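Side-chain contacts in translation initiation factor eIF-2B (Pyrococcus horikoshii, PDB 1VB5), which probably catalyses the exchange of GDP for GTP on initiation factor 2, as a member of the eIF-2B alpha/beta/delta subunit family: residues 205-209 with 210-214; 171-174 with 175-178. One frame throughout, in Å; residues are numbered along the deposited sequence.

Contact 1. Residues 205-209 with 210-214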
# COMPACT_ATOMS: atom_id res chain seq x y z
N LEU B 205 -3.18 4.22 10.43
CA LEU B 205 -3.80 5.52 10.21
C LEU B 205 -5.24 5.40 9.72
O LEU B 205 -6.13 6.08 10.21
CB LEU B 205 -2.99 6.34 9.20
CG LEU B 205 -1.58 6.78 9.64
CD1 LEU B 205 -0.87 7.50 8.48
CD2 LEU B 205 -1.68 7.68 10.85
N ALA B 206 -5.46 4.52 8.74
CA ALA B 206 -6.80 4.34 8.18
C ALA B 206 -7.80 3.80 9.19
O ALA B 206 -8.95 4.23 9.25
CB ALA B 206 -6.74 3.41 6.97
N CYS B 207 -7.36 2.83 9.98
CA CYS B 207 -8.25 2.24 10.97
C CYS B 207 -8.59 3.25 12.08
O CYS B 207 -9.70 3.23 12.62
CB CYS B 207 -7.61 0.95 11.50
SG CYS B 207 -7.76 -0.52 10.40
N HIS B 208 -7.66 4.14 12.42
CA HIS B 208 -7.94 5.15 13.45
C HIS B 208 -8.98 6.13 12.91
O HIS B 208 -9.89 6.56 13.63
CB HIS B 208 -6.66 5.91 13.80
CG HIS B 208 -6.91 7.14 14.63
ND1 HIS B 208 -7.18 7.10 15.98
CD2 HIS B 208 -6.92 8.46 14.29
CE1 HIS B 208 -7.36 8.32 16.44
NE2 HIS B 208 -7.20 9.17 15.43
N GLU B 209 -8.85 6.48 11.64
CA GLU B 209 -9.76 7.42 11.00
C GLU B 209 -11.17 6.85 10.94
O GLU B 209 -12.15 7.58 11.06
CB GLU B 209 -9.26 7.73 9.59
CG GLU B 209 -9.52 9.15 9.15
CD GLU B 209 -9.02 10.17 10.15
OE1 GLU B 209 -7.85 10.08 10.59
OE2 GLU B 209 -9.80 11.08 10.49
N ASN B 210 -11.27 5.54 10.77
CA ASN B 210 -12.56 4.87 10.68
C ASN B 210 -13.01 4.21 11.98
O ASN B 210 -13.94 3.39 11.98
CB ASN B 210 -12.53 3.84 9.53
CG ASN B 210 -12.39 4.49 8.16
OD1 ASN B 210 -13.34 5.09 7.64
ND2 ASN B 210 -11.20 4.39 7.56
N ALA B 211 -12.35 4.56 13.09
CA ALA B 211 -12.70 4.00 14.40
C ALA B 211 -12.72 2.47 14.43
O ALA B 211 -13.72 1.85 14.80
CB ALA B 211 -14.05 4.55 14.86
N ILE B 212 -11.61 1.87 14.03
CA ILE B 212 -11.47 0.43 14.03
C ILE B 212 -10.33 0.10 14.99
O ILE B 212 -9.19 0.49 14.77
CB ILE B 212 -11.13 -0.09 12.61
CG1 ILE B 212 -12.32 0.19 11.69
CG2 ILE B 212 -10.83 -1.58 12.64
CD1 ILE B 212 -11.93 0.44 10.28
N PRO B 213 -10.64 -0.60 16.10
CA PRO B 213 -9.60 -0.95 17.07
C PRO B 213 -8.43 -1.69 16.43
O PRO B 213 -8.60 -2.71 15.76
CB PRO B 213 -10.35 -1.77 18.12
CG PRO B 213 -11.65 -2.15 17.46
CD PRO B 213 -11.97 -0.99 16.58
N PHE B 214 -7.24 -1.16 16.67
CA PHE B 214 -6.00 -1.69 16.11
C PHE B 214 -5.14 -2.37 17.18
O PHE B 214 -4.61 -1.70 18.07
CB PHE B 214 -5.22 -0.52 15.50
CG PHE B 214 -4.05 -0.93 14.64
CD1 PHE B 214 -4.22 -1.13 13.27
CD2 PHE B 214 -2.78 -1.03 15.18
CE1 PHE B 214 -3.13 -1.43 12.46
CE2 PHE B 214 -1.68 -1.32 14.38
CZ PHE B 214 -1.86 -1.52 13.01

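Contact 2. Residues 171-174 with 175-178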
# COMPACT_ATOMS: atom_id res chain seq x y z
N MET B 171 -5.80 -1.11 1.60
CA MET B 171 -6.01 -1.16 3.05
C MET B 171 -6.98 -0.10 3.56
O MET B 171 -7.75 -0.36 4.48
CB MET B 171 -4.68 -1.05 3.80
CG MET B 171 -3.79 -2.26 3.60
SD MET B 171 -2.36 -2.29 4.70
CE MET B 171 -1.39 -0.89 4.08
N GLY B 172 -6.94 1.09 2.97
CA GLY B 172 -7.83 2.16 3.39
C GLY B 172 -9.28 1.89 3.01
O GLY B 172 -10.20 2.25 3.75
N LEU B 173 -9.49 1.26 1.86
CA LEU B 173 -10.84 0.94 1.42
C LEU B 173 -11.45 -0.15 2.29
O LEU B 173 -12.66 -0.18 2.51
CB LEU B 173 -10.84 0.47 -0.03
CG LEU B 173 -10.62 1.53 -1.10
CD1 LEU B 173 -10.16 0.85 -2.39
CD2 LEU B 173 -11.91 2.33 -1.31
N PHE B 174 -10.62 -1.05 2.79
CA PHE B 174 -11.14 -2.13 3.61
C PHE B 174 -11.14 -2.00 5.15
O PHE B 174 -11.83 -2.78 5.79
CB PHE B 174 -10.51 -3.46 3.20
CG PHE B 174 -10.96 -3.95 1.84
CD1 PHE B 174 -10.37 -3.48 0.68
CD2 PHE B 174 -12.01 -4.86 1.74
CE1 PHE B 174 -10.81 -3.91 -0.58
CE2 PHE B 174 -12.46 -5.30 0.49
CZ PHE B 174 -11.86 -4.82 -0.67
N CYS B 175 -10.38 -1.06 5.76
CA CYS B 175 -10.45 -0.96 7.23
C CYS B 175 -11.95 -0.74 7.46
O CYS B 175 -12.54 -1.30 8.39
CB CYS B 175 -9.66 0.25 7.85
SG CYS B 175 -7.91 0.07 8.42
N ARG B 176 -12.55 0.05 6.58
CA ARG B 176 -13.98 0.36 6.61
C ARG B 176 -14.88 -0.85 6.86
O ARG B 176 -15.83 -0.77 7.64
CB ARG B 176 -14.39 1.02 5.29
CG ARG B 176 -14.21 2.53 5.26
CD ARG B 176 -14.08 3.09 3.84
NE ARG B 176 -15.06 2.53 2.91
CZ ARG B 176 -15.27 2.99 1.68
NH1 ARG B 176 -14.58 4.03 1.23
NH2 ARG B 176 -16.17 2.41 0.90
N GLU B 177 -14.59 -1.96 6.20
CA GLU B 177 -15.38 -3.18 6.34
C GLU B 177 -15.00 -3.97 7.59
O GLU B 177 -15.80 -4.72 8.13
CB GLU B 177 -15.18 -4.07 5.10
CG GLU B 177 -15.26 -3.33 3.78
CD GLU B 177 -16.66 -2.83 3.45
OE1 GLU B 177 -16.79 -2.04 2.49
OE2 GLU B 177 -17.62 -3.23 4.15
N ALA B 178 -13.76 -3.80 8.04
CA ALA B 178 -13.27 -4.53 9.21
C ALA B 178 -13.91 -4.04 10.50
O ALA B 178 -14.40 -2.91 10.56
CB ALA B 178 -11.76 -4.40 9.30

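Contact 1. Residues 205-209 with 210-214
N210 folds back over the last turn of helix 200-209 and gives A206 O two N-H groups. Its CB lies 3.6 Å from A206 O, and its CG stands at the same range; chi1 of -66° sets CG beside the backbone N, which turns the amide over the helix end. At the tip, ND2 donates to A206 O at 2.8 Å, standing above the carbonyl plane with a bent N-H...O angle of 140°. The backbone N210 N reaches the same oxygen from the opposite face of that plane, at 3.1 Å. Losing the amide to an alanine here would probably leave A206 O with the backbone N-H as its one donor of the pair and open the face that ND2 now occupies. Beyond N210 the chain reverses through A211, which, with phi 53°, is the C-prime residue of a Schellman motif defined by I212 N to C207 O at 2.7 Å and a weak A211 N to H208 O bond. The same reversal lays I212 CB 3.8 Å from C207 CB. I212 CG2 meets C207 SG at 3.9 Å. The F214 ring approaches C207 CB obliquely, and Y201 of the second subunit packs on N210. The helix end is thus closed chemically in two ways: carbonyls of its last turn are given donors, and apolar groups gather beside C207, whose sulfur is committed to a disulfide with C175.

Contact 2. Residues 171-174 with 175-178
F174 O collects the two closing bonds of the turn that follows helix 171-175, and E177 CG comes near the F174 ring. A178 N donates to F174 O at 3.1 Å, lying in the carbonyl plane, whereas E177 N comes from above that plane at 2.9 Å with an N-H...O angle of only 131°. One turn earlier, C175 N bonds to M171 O at 3.0 Å and continues the helical pattern. The bonds at F174 O and M171 O form the tight part, together with the side chain of C175, buried against L203 and A206 of helix 200-209. The loose side is the solvent side, where R176 and E177 are exposed; the hydrogen bonds here are all between backbone atoms, and the charged tips of these two enter none of them. For E177, chi1 of -45° sets CG beside the backbone N and 4.1 Å from F174 CD2, approaching the ring obliquely; the ring and carboxylate planes are 61° apart. L173 and R176 run side by side in the same direction, with R176 NH1 4.1 Å from L173 CD2. In the fold, M171 also faces helix 200-209 through L203, and F174 packs on I139 of strand 136-141 and I166 of strand 163-166. L173 meets F251 of the second subunit, and the chain beyond A178 leads into strand 180-183.

Contacts 1 and 2 come from the ends of two helices that are joined covalently: C207 SG of 205-214 and C175 SG of 171-178 form a disulfide 2.1 Å long. Their centres lie about 9 Å apart, on the same side of the chain's centre. Two lesser meetings lie to one side of the sulfur bridge. N210 OD1 packs 3.6 Å from R176 CG while ND2 of the same amide bonds A206 O, and the I212 side chain packs on C175. Strand 180-183, entered after contact 2, is the parallel neighbour of strand 214-217, which opens at F214 in contact 1. Both contacts also touch the second subunit, so the cross-linked helix ends border the dimer interface.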